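PDB 3RJU: beta-lactamase/D-alanine Carboxypeptidase from Yersinia pestis, which probably hydrolyses beta-lactams or the peptide bonds of D-alanyl peptides, as serine beta-lactamases and D-alanine carboxypeptidases of the penicillin-binding protein kind do. Local coordinates for residues A[63-68]-A[159-164]; A[79-84]-A[106-111]; A[194-199]-A[229-234]. All coordinates share one frame; numbering follows the deposited sequence.

Following the chain from the N terminus, helix 64-77 opens contact 1 and, just beyond its end, 79-84 opens contact 2. Contact 2 closes first, when the start of helix 108-113 returns to 79-84 around an intervening loop without helix or strand. It is nested inside the longer loop that contact 1 closes when 159-164 brings the start of helix 162-175 against helix 64-77. The two touch where Tyr164 and Ala163 pack on Leu111. Contact 3 follows in series, closing the loop from 194-199 to 229-234, which holds the Cys205-Cys217 disulfide. A probable hydrogen bond from Ile229 N to Thr64 OG1 links it to contact 1, whereas contacts 2 and 3 stay about 15 Å apart at their nearest atoms.

Contact 1: A[63-68]-A[159-164]; sequences ITKLMT and YSNLAY
Lys65 runs across the ring of Tyr164 and ends between Tyr159 and Asn161, a geometry consistent with the SxxK and (S/Y)xN motifs of serine beta-lactamases and penicillin-binding proteins. In that pattern Ser62 would be the nucleophile, and its OG is hydrogen-bonded to Lys65 NZ. The lysine chain is extended as far as CE; the last torsion (chi4 65°) then turns NZ off that line. The Lys65 and Asn161 side chains cross at about a right angle, and NZ donates to Asn161 OD1 at 2.7 Å, with a C=O...donor angle of 167°. NZ also donates to Tyr159 OH at 2.9 Å, lying oblique to the Tyr159 ring. Ser226 O is a further partner of NZ, while Tyr159 OH also meets Lys302 NZ and, weakly, a bound citrate. Lys65 CE is 3.5 Å from Ser160 O, a buried oxygen without a polar partner. The aliphatic stem lies over one face of the Tyr164 ring, Lys65 CG 3.7 Å from the centroid and 14° from the normal, a CH-pi contact. Tyr164 OH is hydrogen-bonded to Ala112 O and Ser69 OG. Thr68, whose OG1 bonds to Gly225 O, approaches the same tyrosine differently: its CB lies in the ring plane, 3.8 Å from Tyr164 CD1.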
ATOM      1  N   ILE A  63       0.533  -0.822   1.811  1.00  7.89           N
ATOM      2  CA  ILE A  63       0.785  -1.144   0.403  1.00  7.26           C
ATOM      3  C   ILE A  63      -0.536  -1.676  -0.186  1.00  7.90           C
ATOM      4  O   ILE A  63      -0.794  -1.567  -1.394  1.00  8.51           O
ATOM      5  CB  ILE A  63       1.938  -2.193   0.235  1.00  8.17           C
ATOM      6  CG1 ILE A  63       3.250  -1.671   0.842  1.00 10.30           C
ATOM      7  CG2 ILE A  63       2.150  -2.536  -1.211  1.00  9.28           C
ATOM      8  CD1 ILE A  63       3.742  -0.372   0.264  1.00 11.38           C
ATOM      9  N   THR A  64      -1.383  -2.211   0.696  1.00  7.80           N
ATOM     10  CA  THR A  64      -2.734  -2.665   0.342  1.00  8.34           C
ATOM     11  C   THR A  64      -3.483  -1.604  -0.464  1.00  7.47           C
ATOM     12  O   THR A  64      -4.191  -1.935  -1.417  1.00  7.57           O
ATOM     13  CB  THR A  64      -3.566  -2.977   1.613  1.00  8.66           C
ATOM     14  OG1 THR A  64      -3.001  -4.106   2.288  1.00  9.30           O
ATOM     15  CG2 THR A  64      -5.036  -3.299   1.252  1.00  7.96           C
ATOM     16  N   LYS A  65      -3.323  -0.333  -0.097  1.00  7.01           N
ATOM     17  CA  LYS A  65      -4.054   0.746  -0.779  1.00  8.59           C
ATOM     18  C   LYS A  65      -3.734   0.819  -2.268  1.00  8.86           C
ATOM     19  O   LYS A  65      -4.605   1.168  -3.070  1.00  9.95           O
ATOM     20  CB  LYS A  65      -3.733   2.087  -0.129  1.00  8.36           C
ATOM     21  CG  LYS A  65      -4.252   2.208   1.298  1.00  7.42           C
ATOM     22  CD  LYS A  65      -4.012   3.596   1.862  1.00  7.02           C
ATOM     23  CE  LYS A  65      -4.671   3.796   3.229  1.00  6.83           C
ATOM     24  NZ  LYS A  65      -4.076   2.906   4.285  1.00  8.42           N
ATOM     25  N   LEU A  66      -2.502   0.483  -2.649  1.00  7.61           N
ATOM     26  CA  LEU A  66      -2.138   0.470  -4.082  1.00  7.43           C
ATOM     27  C   LEU A  66      -2.927  -0.582  -4.845  1.00  8.63           C
ATOM     28  O   LEU A  66      -3.270  -0.400  -6.015  1.00 10.05           O
ATOM     29  CB  LEU A  66      -0.637   0.213  -4.267  1.00  6.87           C
ATOM     30  CG  LEU A  66       0.303   1.170  -3.515  1.00  6.76           C
ATOM     31  CD1 LEU A  66       1.752   0.820  -3.869  1.00  9.65           C
ATOM     32  CD2 LEU A  66      -0.037   2.616  -3.871  1.00  8.91           C
HETATM   33  N   MSE A  67      -3.214  -1.694  -4.182  1.00  8.24           N
HETATM   34  CA  MSE A  67      -4.029  -2.736  -4.804  1.00  8.06           C
HETATM   35  C   MSE A  67      -5.512  -2.339  -4.869  1.00  8.28           C
HETATM   36  O   MSE A  67      -6.195  -2.656  -5.835  1.00  8.63           O
HETATM   37  CB  MSE A  67      -3.830  -4.073  -4.078  1.00  9.66           C
HETATM   38  CG  MSE A  67      -2.386  -4.561  -4.199  1.00  9.58           C
HETATM   39 SE   MSE A  67      -2.037  -6.267  -3.401  0.74 12.47          SE
HETATM   40  CE  MSE A  67      -0.073  -6.247  -3.535  1.00 12.25           C
ATOM     41  N   THR A  68      -6.013  -1.664  -3.843  1.00  8.03           N
ATOM     42  CA  THR A  68      -7.385  -1.153  -3.901  1.00  7.73           C
ATOM     43  C   THR A  68      -7.527  -0.194  -5.073  1.00  7.55           C
ATOM     44  O   THR A  68      -8.467  -0.299  -5.856  1.00  9.55           O
ATOM     45  CB  THR A  68      -7.760  -0.439  -2.608  1.00  6.93           C
ATOM     46  OG1 THR A  68      -7.345  -1.265  -1.505  1.00  8.92           O
ATOM     47  CG2 THR A  68      -9.266  -0.194  -2.540  1.00  9.72           C
ATOM     48  N   TYR A 159      -4.665  11.657   5.238  1.00  8.94           N
ATOM     49  CA  TYR A 159      -4.510  10.226   5.020  1.00  7.66           C
ATOM     50  C   TYR A 159      -5.593   9.484   5.781  1.00  8.99           C
ATOM     51  O   TYR A 159      -5.811   9.737   6.975  1.00  9.45           O
ATOM     52  CB  TYR A 159      -3.158   9.807   5.547  1.00  7.82           C
ATOM     53  CG  TYR A 159      -2.781   8.388   5.260  1.00  7.93           C
ATOM     54  CD1 TYR A 159      -2.227   8.040   4.027  1.00  7.67           C
ATOM     55  CD2 TYR A 159      -2.957   7.387   6.215  1.00 10.24           C
ATOM     56  CE1 TYR A 159      -1.843   6.738   3.746  1.00  8.61           C
ATOM     57  CE2 TYR A 159      -2.584   6.072   5.945  1.00  9.64           C
ATOM     58  CZ  TYR A 159      -2.016   5.752   4.712  1.00  9.06           C
ATOM     59  OH  TYR A 159      -1.618   4.464   4.446  1.00 10.24           O
ATOM     60  N   SER A 160      -6.251   8.551   5.101  1.00  8.81           N
ATOM     61  CA  SER A 160      -7.369   7.839   5.707  1.00  8.17           C
ATOM     62  C   SER A 160      -7.375   6.344   5.386  1.00  7.77           C
ATOM     63  O   SER A 160      -7.226   5.931   4.227  1.00  9.48           O
ATOM     64  CB  SER A 160      -8.705   8.485   5.314  1.00  9.73           C
ATOM     65  OG  SER A 160      -9.784   7.749   5.855  1.00  8.97           O
ATOM     66  N   ASN A 161      -7.502   5.550   6.443  1.00  8.48           N
ATOM     67  CA  ASN A 161      -7.795   4.132   6.335  1.00  8.10           C
ATOM     68  C   ASN A 161      -9.280   3.893   6.092  1.00  9.07           C
ATOM     69  O   ASN A 161      -9.647   3.147   5.174  1.00  9.77           O
ATOM     70  CB  ASN A 161      -7.310   3.418   7.589  1.00  8.56           C
ATOM     71  CG  ASN A 161      -5.792   3.454   7.702  1.00  9.50           C
ATOM     72  OD1 ASN A 161      -5.095   3.374   6.692  1.00 10.65           O
ATOM     73  ND2 ASN A 161      -5.275   3.575   8.923  1.00 10.89           N
ATOM     74  N   LEU A 162     -10.118   4.545   6.902  1.00  9.02           N
ATOM     75  CA  LEU A 162     -11.568   4.452   6.746  1.00  8.17           C
ATOM     76  C   LEU A 162     -12.006   4.662   5.290  1.00 10.28           C
ATOM     77  O   LEU A 162     -12.775   3.867   4.745  1.00 10.16           O
ATOM     78  CB  LEU A 162     -12.248   5.497   7.618  1.00  9.66           C
ATOM     79  CG  LEU A 162     -13.756   5.635   7.445  1.00  9.93           C
ATOM     80  CD1 LEU A 162     -14.444   4.287   7.748  1.00 10.31           C
ATOM     81  CD2 LEU A 162     -14.285   6.759   8.352  1.00 11.94           C
ATOM     82  N   ALA A 163     -11.541   5.742   4.671  1.00  9.64           N
ATOM     83  CA  ALA A 163     -11.936   6.051   3.306  1.00  8.29           C
ATOM     84  C   ALA A 163     -11.568   4.931   2.327  1.00  7.26           C
ATOM     85  O   ALA A 163     -12.322   4.643   1.393  1.00  8.67           O
ATOM     86  CB  ALA A 163     -11.332   7.402   2.863  1.00  8.11           C
ATOM     87  N   TYR A 164     -10.396   4.320   2.521  1.00  8.31           N
ATOM     88  CA  TYR A 164      -9.945   3.246   1.651  1.00  8.13           C
ATOM     89  C   TYR A 164     -10.742   1.947   1.828  1.00  8.98           C
ATOM     90  O   TYR A 164     -10.947   1.206   0.862  1.00  9.32           O
ATOM     91  CB  TYR A 164      -8.436   2.993   1.798  1.00  8.84           C
ATOM     92  CG  TYR A 164      -7.663   3.527   0.619  1.00  8.85           C
ATOM     93  CD1 TYR A 164      -7.430   2.729  -0.490  1.00  9.52           C
ATOM     94  CD2 TYR A 164      -7.215   4.854   0.592  1.00  8.36           C
ATOM     95  CE1 TYR A 164      -6.751   3.208  -1.595  1.00  9.00           C
ATOM     96  CE2 TYR A 164      -6.535   5.351  -0.515  1.00  7.46           C
ATOM     97  CZ  TYR A 164      -6.299   4.512  -1.605  1.00  7.89           C
ATOM     98  OH  TYR A 164      -5.628   4.975  -2.708  1.00  8.33           O
TER

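Contact 2: A[79-84]-A[106-111]; sequences GIVKLT and IRLLHL
Arg107 NH1 donates to Thr84 O at 2.8 Å. The N-H...O angle is 159°, and the oxygen lies close to the guanidinium plane, only 6° out of it. The chain is extended from CG to NE and its methylenes run past the same oxygen, Arg107 CD 3.3 Å from Thr84 O. One residue earlier, Leu83 O accepts from Leu109 N, again at 2.8 Å, with the donor in the carbonyl plane. Arg107 is at the N-cap of helix 108-113, and Leu83 O, from the loop, takes up the first-turn N-H of Leu109. Leu108 N lies close to Leu83 O too, but its angle is too poor for a bond. On the helix itself, the N3 side chain reaches back to the cap: Arg107 N donates to His110 ND1 at 3.0 Å, close to the imidazole plane. The apolar part is looser. Leu108 CD1 comes within 4.0 Å of Val81 CB, and Leu83 CB meets Leu109 CB at 4.4 Å. These contacts join the loop just after helix 64-77 to the first turn of helix 108-113. Leu83 and Leu108 both rest on Met72 of helix 64-77, Val81 touches Ala174 and Leu108 touches Ala170 of helix 162-175, and Leu83 and Leu109 rest on Tyr262 of strand 261-264.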
ATOM      1  N   GLY A  79     -15.597  -0.423 -17.371  1.00 15.56           N
ATOM      2  CA  GLY A  79     -16.868   0.286 -17.392  1.00 16.69           C
ATOM      3  C   GLY A  79     -17.787  -0.017 -16.218  1.00 17.27           C
ATOM      4  O   GLY A  79     -18.964   0.348 -16.242  1.00 20.55           O
ATOM      5  N   ILE A  80     -17.259  -0.690 -15.195  1.00 15.44           N
ATOM      6  CA  ILE A  80     -18.042  -1.071 -14.009  1.00 15.57           C
ATOM      7  C   ILE A  80     -18.156   0.039 -12.947  1.00 15.47           C
ATOM      8  O   ILE A  80     -19.169   0.151 -12.242  1.00 16.22           O
ATOM      9  CB  ILE A  80     -17.485  -2.368 -13.387  1.00 14.94           C
ATOM     10  CG1 ILE A  80     -17.755  -3.554 -14.335  1.00 17.12           C
ATOM     11  CG2 ILE A  80     -18.072  -2.603 -12.003  1.00 15.10           C
ATOM     12  CD1 ILE A  80     -17.043  -4.818 -13.941  1.00 18.57           C
ATOM     13  N   VAL A  81     -17.120   0.864 -12.839  1.00 13.05           N
ATOM     14  CA  VAL A  81     -17.207   2.110 -12.065  1.00 13.01           C
ATOM     15  C   VAL A  81     -16.598   3.221 -12.881  1.00 12.54           C
ATOM     16  O   VAL A  81     -15.975   2.965 -13.910  1.00 13.43           O
ATOM     17  CB  VAL A  81     -16.460   2.052 -10.700  1.00 13.88           C
ATOM     18  CG1 VAL A  81     -16.975   0.908  -9.841  1.00 14.08           C
ATOM     19  CG2 VAL A  81     -14.932   1.975 -10.890  1.00 13.47           C
ATOM     20  N   LYS A  82     -16.792   4.451 -12.415  1.00 12.83           N
ATOM     21  CA  LYS A  82     -16.029   5.606 -12.878  1.00 12.71           C
ATOM     22  C   LYS A  82     -15.335   6.195 -11.657  1.00 11.95           C
ATOM     23  O   LYS A  82     -15.910   6.200 -10.557  1.00 12.31           O
ATOM     24  CB  LYS A  82     -16.952   6.661 -13.482  1.00 13.98           C
ATOM     25  CG  LYS A  82     -17.654   6.231 -14.749  1.00 16.91           C
ATOM     26  CD  LYS A  82     -18.571   7.347 -15.199  1.00 20.39           C
ATOM     27  CE  LYS A  82     -19.208   7.067 -16.545  1.00 23.77           C
ATOM     28  NZ  LYS A  82     -20.059   8.226 -16.961  1.00 26.42           N
ATOM     29  N   LEU A  83     -14.113   6.694 -11.839  1.00 10.67           N
ATOM     30  CA  LEU A  83     -13.403   7.356 -10.745  1.00  9.92           C
ATOM     31  C   LEU A  83     -14.219   8.497 -10.157  1.00 10.30           C
ATOM     32  O   LEU A  83     -14.063   8.850  -8.983  1.00  9.93           O
ATOM     33  CB  LEU A  83     -12.046   7.888 -11.195  1.00 10.08           C
ATOM     34  CG  LEU A  83     -10.874   6.927 -10.965  1.00 11.78           C
ATOM     35  CD1 LEU A  83     -11.098   5.577 -11.622  1.00 11.47           C
ATOM     36  CD2 LEU A  83      -9.591   7.581 -11.443  1.00 12.49           C
ATOM     37  N   THR A  84     -15.079   9.088 -10.977  1.00 11.03           N
ATOM     38  CA  THR A  84     -15.885  10.228 -10.547  1.00 10.74           C
ATOM     39  C   THR A  84     -17.231   9.846  -9.913  1.00 11.96           C
ATOM     40  O   THR A  84     -18.011  10.723  -9.528  1.00 12.29           O
ATOM     41  CB  THR A  84     -16.132  11.169 -11.720  1.00 15.18           C
ATOM     42  OG1 THR A  84     -16.592  10.398 -12.831  1.00 15.71           O
ATOM     43  CG2 THR A  84     -14.840  11.883 -12.111  1.00 16.89           C
ATOM     44  N   ILE A 106     -18.745  13.126  -2.012  1.00  9.95           N
ATOM     45  CA  ILE A 106     -17.506  12.372  -2.014  1.00 10.10           C
ATOM     46  C   ILE A 106     -17.532  11.399  -3.186  1.00  9.43           C
ATOM     47  O   ILE A 106     -18.484  10.639  -3.325  1.00 10.30           O
ATOM     48  CB  ILE A 106     -17.356  11.589  -0.704  1.00  9.26           C
ATOM     49  CG1 ILE A 106     -17.139  12.563   0.454  1.00 10.47           C
ATOM     50  CG2 ILE A 106     -16.205  10.581  -0.777  1.00  9.82           C
ATOM     51  CD1 ILE A 106     -17.352  11.951   1.818  1.00 12.29           C
ATOM     52  N   ARG A 107     -16.493  11.419  -4.023  1.00 10.82           N
ATOM     53  CA  ARG A 107     -16.391  10.516  -5.163  1.00  9.81           C
ATOM     54  C   ARG A 107     -15.283   9.482  -4.950  1.00  8.76           C
ATOM     55  O   ARG A 107     -14.442   9.643  -4.053  1.00  8.74           O
ATOM     56  CB  ARG A 107     -16.143  11.307  -6.449  1.00  9.83           C
ATOM     57  CG  ARG A 107     -17.206  12.357  -6.681  1.00  9.70           C
ATOM     58  CD  ARG A 107     -16.840  13.275  -7.841  1.00 12.10           C
ATOM     59  NE  ARG A 107     -17.817  14.355  -7.969  1.00 13.74           N
ATOM     60  CZ  ARG A 107     -18.928  14.299  -8.709  1.00 15.30           C
ATOM     61  NH1 ARG A 107     -19.203  13.214  -9.426  1.00 16.17           N
ATOM     62  NH2 ARG A 107     -19.760  15.342  -8.742  1.00 18.73           N
ATOM     63  N   LEU A 108     -15.276   8.425  -5.752  1.00  9.19           N
ATOM     64  CA  LEU A 108     -14.280   7.368  -5.548  1.00  9.32           C
ATOM     65  C   LEU A 108     -12.852   7.925  -5.614  1.00  9.65           C
ATOM     66  O   LEU A 108     -12.015   7.569  -4.791  1.00  9.41           O
ATOM     67  CB  LEU A 108     -14.455   6.197  -6.521  1.00  8.49           C
ATOM     68  CG  LEU A 108     -15.833   5.517  -6.511  1.00  9.42           C
ATOM     69  CD1 LEU A 108     -15.828   4.324  -7.456  1.00 10.99           C
ATOM     70  CD2 LEU A 108     -16.296   5.113  -5.103  1.00 10.97           C
ATOM     71  N   LEU A 109     -12.609   8.836  -6.554  1.00  8.91           N
ATOM     72  CA  LEU A 109     -11.324   9.520  -6.684  1.00  8.81           C
ATOM     73  C   LEU A 109     -10.872  10.169  -5.376  1.00  8.70           C
ATOM     74  O   LEU A 109      -9.672  10.163  -5.042  1.00  9.23           O
ATOM     75  CB  LEU A 109     -11.404  10.567  -7.806  1.00 11.55           C
ATOM     76  CG  LEU A 109     -10.197  11.487  -7.932  1.00 14.90           C
ATOM     77  CD1 LEU A 109      -8.946  10.652  -8.271  1.00 16.48           C
ATOM     78  CD2 LEU A 109     -10.444  12.550  -8.997  1.00 16.13           C
ATOM     79  N   HIS A 110     -11.818  10.757  -4.648  1.00  8.19           N
ATOM     80  CA  HIS A 110     -11.485  11.420  -3.387  1.00  7.26           C
ATOM     81  C   HIS A 110     -11.051  10.396  -2.343  1.00  9.07           C
ATOM     82  O   HIS A 110     -10.129  10.646  -1.569  1.00  8.84           O
ATOM     83  CB  HIS A 110     -12.655  12.256  -2.853  1.00  7.81           C
ATOM     84  CG  HIS A 110     -13.080  13.353  -3.776  1.00  8.09           C
ATOM     85  ND1 HIS A 110     -14.364  13.454  -4.274  1.00  9.27           N
ATOM     86  CD2 HIS A 110     -12.386  14.396  -4.296  1.00  8.67           C
ATOM     87  CE1 HIS A 110     -14.446  14.522  -5.054  1.00  9.87           C
ATOM     88  NE2 HIS A 110     -13.255  15.102  -5.098  1.00  9.47           N
ATOM     89  N   LEU A 111     -11.737   9.258  -2.293  1.00  8.36           N
ATOM     90  CA  LEU A 111     -11.339   8.220  -1.347  1.00  7.63           C
ATOM     91  C   LEU A 111      -9.919   7.759  -1.670  1.00  6.97           C
ATOM     92  O   LEU A 111      -9.109   7.546  -0.762  1.00  9.33           O
ATOM     93  CB  LEU A 111     -12.299   7.026  -1.419  1.00  8.14           C
ATOM     94  CG  LEU A 111     -13.780   7.338  -1.169  1.00  7.29           C
ATOM     95  CD1 LEU A 111     -14.602   6.080  -1.482  1.00  7.54           C
ATOM     96  CD2 LEU A 111     -14.019   7.805   0.254  1.00  8.16           C
TER

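Contact 3: A[194-199]-A[229-234]; sequences KNTTLT and IYSTPE
Tyr230 turns the edge of its ring, not a face, to 194-199: Thr197 O lies in the ring plane, 3.4 Å from Tyr230 CD2, with Leu198 O farther along the edge. Beyond the two segments the Tyr230 side chain touches Pro200 and Thr220, and its OH is bonded to Gly218 O. The same Thr197 O accepts from Tyr230 N at 2.9 Å. In return Thr197 N donates to Tyr230 O at 3.0 Å, with an N-H...O angle of 154° and the donor tilted 22° from the carbonyl plane. The pair forms a single antiparallel, hydrogen-bonded beta bridge, placing 194-199 beside strand 230-231, which pairs with 58-59 in a small sheet. The approach is reinforced by a CA-H...O contact from Thr196 CA to Tyr230 O. Around the bridge, the methyls of the Thr196 and Ile229 side chains meet, CG2 to CG2, at 3.5 Å, and Leu198 CD2 packs on Ile229 CG1. Thr197 OG1 accepts from Thr199 N, forming an ST turn.

Other side chains continue the contact toward helix 233-241. Ser231 OG, anti to its backbone N (chi1 -169°), donates to Thr196 OG1 at 2.7 Å, and Asp235 OD2 is hydrogen-bonded to both Thr196 OG1 and Asn195 N. Asn195 CB lies 3.5 Å from Thr232 CG2, while Asn195 OD1 is taken by Arg207 and Gln204, and Thr232, at the N-cap, uses OG1 to cap Asp235 N.

Where the segments part, water replaces direct bonding. Lys194 NZ and Glu234 OE2 are 4.4 Å apart, beyond a salt bridge, and one water links them. A second water accepts from both Asn195 ND2 and Thr232 OG1 and donates to Glu234 OE2 at 2.7 Å.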
ATOM      1  N   LYS A 194       0.341 -16.679  -4.777  1.00 12.62           N
ATOM      2  CA  LYS A 194      -0.393 -17.744  -4.117  1.00 14.22           C
ATOM      3  C   LYS A 194      -0.431 -17.552  -2.618  1.00 14.25           C
ATOM      4  O   LYS A 194      -1.131 -18.285  -1.925  1.00 15.31           O
ATOM      5  CB  LYS A 194       0.265 -19.083  -4.423  1.00 16.40           C
ATOM      6  CG  LYS A 194       1.727 -19.084  -4.009  1.00 20.25           C
ATOM      7  CD  LYS A 194       2.486 -20.323  -4.437  1.00 23.74           C
ATOM      8  CE  LYS A 194       3.968 -20.167  -4.101  1.00 24.62           C
ATOM      9  NZ  LYS A 194       4.777 -21.326  -4.588  1.00 28.46           N
ATOM     10  N   ASN A 195       0.333 -16.588  -2.113  1.00 12.02           N
ATOM     11  CA  ASN A 195       0.313 -16.314  -0.678  1.00 11.87           C
ATOM     12  C   ASN A 195      -0.164 -14.913  -0.330  1.00 11.71           C
ATOM     13  O   ASN A 195       0.139 -14.402   0.747  1.00 12.46           O
ATOM     14  CB  ASN A 195       1.698 -16.565  -0.072  1.00 12.13           C
ATOM     15  CG  ASN A 195       1.993 -18.031   0.086  1.00 13.86           C
ATOM     16  OD1 ASN A 195       1.192 -18.764   0.648  1.00 14.95           O
ATOM     17  ND2 ASN A 195       3.126 -18.477  -0.448  1.00 13.77           N
ATOM     18  N   THR A 196      -0.901 -14.288  -1.246  1.00 11.15           N
ATOM     19  CA  THR A 196      -1.370 -12.919  -1.045  1.00 10.91           C
ATOM     20  C   THR A 196      -2.871 -12.969  -0.778  1.00 10.88           C
ATOM     21  O   THR A 196      -3.652 -13.405  -1.635  1.00 12.09           O
ATOM     22  CB  THR A 196      -1.020 -12.017  -2.252  1.00 10.20           C
ATOM     23  OG1 THR A 196       0.408 -11.975  -2.415  1.00 10.27           O
ATOM     24  CG2 THR A 196      -1.548 -10.585  -2.056  1.00 11.86           C
ATOM     25  N   THR A 197      -3.270 -12.558   0.425  1.00  9.46           N
ATOM     26  CA  THR A 197      -4.575 -12.942   0.933  1.00  9.94           C
ATOM     27  C   THR A 197      -5.002 -12.077   2.116  1.00 10.72           C
ATOM     28  O   THR A 197      -4.160 -11.479   2.785  1.00 10.37           O
ATOM     29  CB  THR A 197      -4.561 -14.432   1.376  1.00 12.63           C
ATOM     30  OG1 THR A 197      -5.875 -14.829   1.786  1.00 14.04           O
ATOM     31  CG2 THR A 197      -3.575 -14.669   2.529  1.00 13.67           C
ATOM     32  N   LEU A 198      -6.314 -12.011   2.351  1.00 10.65           N
ATOM     33  CA  LEU A 198      -6.894 -11.406   3.544  1.00 11.49           C
ATOM     34  C   LEU A 198      -7.364 -12.492   4.497  1.00 12.73           C
ATOM     35  O   LEU A 198      -7.820 -12.211   5.607  1.00 13.65           O
ATOM     36  CB  LEU A 198      -8.091 -10.530   3.168  1.00 11.78           C
ATOM     37  CG  LEU A 198      -7.771  -9.296   2.332  1.00 10.39           C
ATOM     38  CD1 LEU A 198      -9.006  -8.809   1.561  1.00 11.59           C
ATOM     39  CD2 LEU A 198      -7.169  -8.189   3.202  1.00 10.68           C
ATOM     40  N   THR A 199      -7.249 -13.739   4.065  1.00 13.72           N
ATOM     41  CA  THR A 199      -7.759 -14.857   4.841  1.00 15.20           C
ATOM     42  C   THR A 199      -6.735 -16.002   4.868  1.00 14.55           C
ATOM     43  O   THR A 199      -6.946 -17.061   4.267  1.00 14.55           O
ATOM     44  CB  THR A 199      -9.099 -15.361   4.246  1.00 17.18           C
ATOM     45  OG1 THR A 199      -8.904 -15.725   2.874  1.00 18.91           O
ATOM     46  CG2 THR A 199     -10.162 -14.252   4.295  1.00 16.27           C
ATOM     47  N   ILE A 229      -3.790  -6.745   3.775  1.00  9.99           N
ATOM     48  CA  ILE A 229      -3.278  -7.813   2.914  1.00  9.60           C
ATOM     49  C   ILE A 229      -1.996  -8.449   3.461  1.00 10.01           C
ATOM     50  O   ILE A 229      -1.064  -7.757   3.856  1.00 10.15           O
ATOM     51  CB  ILE A 229      -3.111  -7.347   1.430  1.00  9.41           C
ATOM     52  CG1 ILE A 229      -4.480  -7.049   0.805  1.00  8.75           C
ATOM     53  CG2 ILE A 229      -2.336  -8.396   0.598  1.00  9.70           C
ATOM     54  CD1 ILE A 229      -4.381  -6.461  -0.597  1.00 10.05           C
ATOM     55  N   TYR A 230      -1.987  -9.773   3.529  1.00  9.36           N
ATOM     56  CA  TYR A 230      -0.764 -10.530   3.769  1.00  8.88           C
ATOM     57  C   TYR A 230      -0.156 -10.890   2.425  1.00 10.35           C
ATOM     58  O   TYR A 230      -0.873 -11.147   1.458  1.00  9.95           O
ATOM     59  CB  TYR A 230      -1.054 -11.822   4.496  1.00  9.90           C
ATOM     60  CG  TYR A 230      -1.705 -11.729   5.851  1.00  9.73           C
ATOM     61  CD1 TYR A 230      -0.933 -11.766   7.022  1.00 10.46           C
ATOM     62  CD2 TYR A 230      -3.094 -11.679   5.984  1.00 10.44           C
ATOM     63  CE1 TYR A 230      -1.518 -11.727   8.267  1.00 11.00           C
ATOM     64  CE2 TYR A 230      -3.693 -11.638   7.251  1.00 11.83           C
ATOM     65  CZ  TYR A 230      -2.905 -11.685   8.377  1.00 11.96           C
ATOM     66  OH  TYR A 230      -3.491 -11.655   9.627  1.00 13.85           O
ATOM     67  N   SER A 231       1.170 -10.953   2.364  1.00  9.74           N
ATOM     68  CA  SER A 231       1.827 -11.404   1.146  1.00  9.21           C
ATOM     69  C   SER A 231       3.165 -12.068   1.482  1.00  8.68           C
ATOM     70  O   SER A 231       3.396 -12.484   2.638  1.00  9.61           O
ATOM     71  CB  SER A 231       1.995 -10.234   0.163  1.00 11.28           C
ATOM     72  OG  SER A 231       2.401 -10.683  -1.121  1.00 11.26           O
ATOM     73  N   THR A 232       4.051 -12.160   0.495  1.00  8.71           N
ATOM     74  CA  THR A 232       5.406 -12.659   0.730  1.00  9.65           C
ATOM     75  C   THR A 232       6.341 -11.831  -0.134  1.00  9.14           C
ATOM     76  O   THR A 232       5.894 -11.175  -1.086  1.00 10.31           O
ATOM     77  CB  THR A 232       5.555 -14.122   0.285  1.00 10.35           C
ATOM     78  OG1 THR A 232       5.247 -14.203  -1.118  1.00 11.20           O
ATOM     79  CG2 THR A 232       4.631 -15.059   1.088  1.00 10.53           C
ATOM     80  N   PRO A 233       7.643 -11.852   0.171  1.00  9.52           N
ATOM     81  CA  PRO A 233       8.549 -11.129  -0.718  1.00 11.05           C
ATOM     82  C   PRO A 233       8.430 -11.591  -2.179  1.00 10.19           C
ATOM     83  O   PRO A 233       8.395 -10.747  -3.075  1.00 10.99           O
ATOM     84  CB  PRO A 233       9.929 -11.457  -0.137  1.00 10.60           C
ATOM     85  CG  PRO A 233       9.644 -11.605   1.368  1.00 10.03           C
ATOM     86  CD  PRO A 233       8.323 -12.351   1.381  1.00  8.91           C
ATOM     87  N   GLU A 234       8.342 -12.891  -2.433  1.00 11.07           N
ATOM     88  CA  GLU A 234       8.317 -13.347  -3.822  1.00 11.08           C
ATOM     89  C   GLU A 234       7.018 -12.918  -4.532  1.00 10.65           C
ATOM     90  O   GLU A 234       7.043 -12.561  -5.720  1.00 11.74           O
ATOM     91  CB  GLU A 234       8.564 -14.873  -3.927  1.00 11.94           C
ATOM     92  CG  GLU A 234       7.402 -15.716  -3.452  1.00 13.27           C
ATOM     93  CD  GLU A 234       7.750 -17.183  -3.294  1.00 15.23           C
ATOM     94  OE1 GLU A 234       8.875 -17.590  -3.686  1.00 17.72           O
ATOM     95  OE2 GLU A 234       6.891 -17.938  -2.786  1.00 15.54           O
TER
HETATM   96  O   HOH W   1       6.880 -20.600  -2.913  1.00 35.21           O
HETATM   97  O   HOH W   2       4.638 -16.723  -2.054  1.00 14.29           O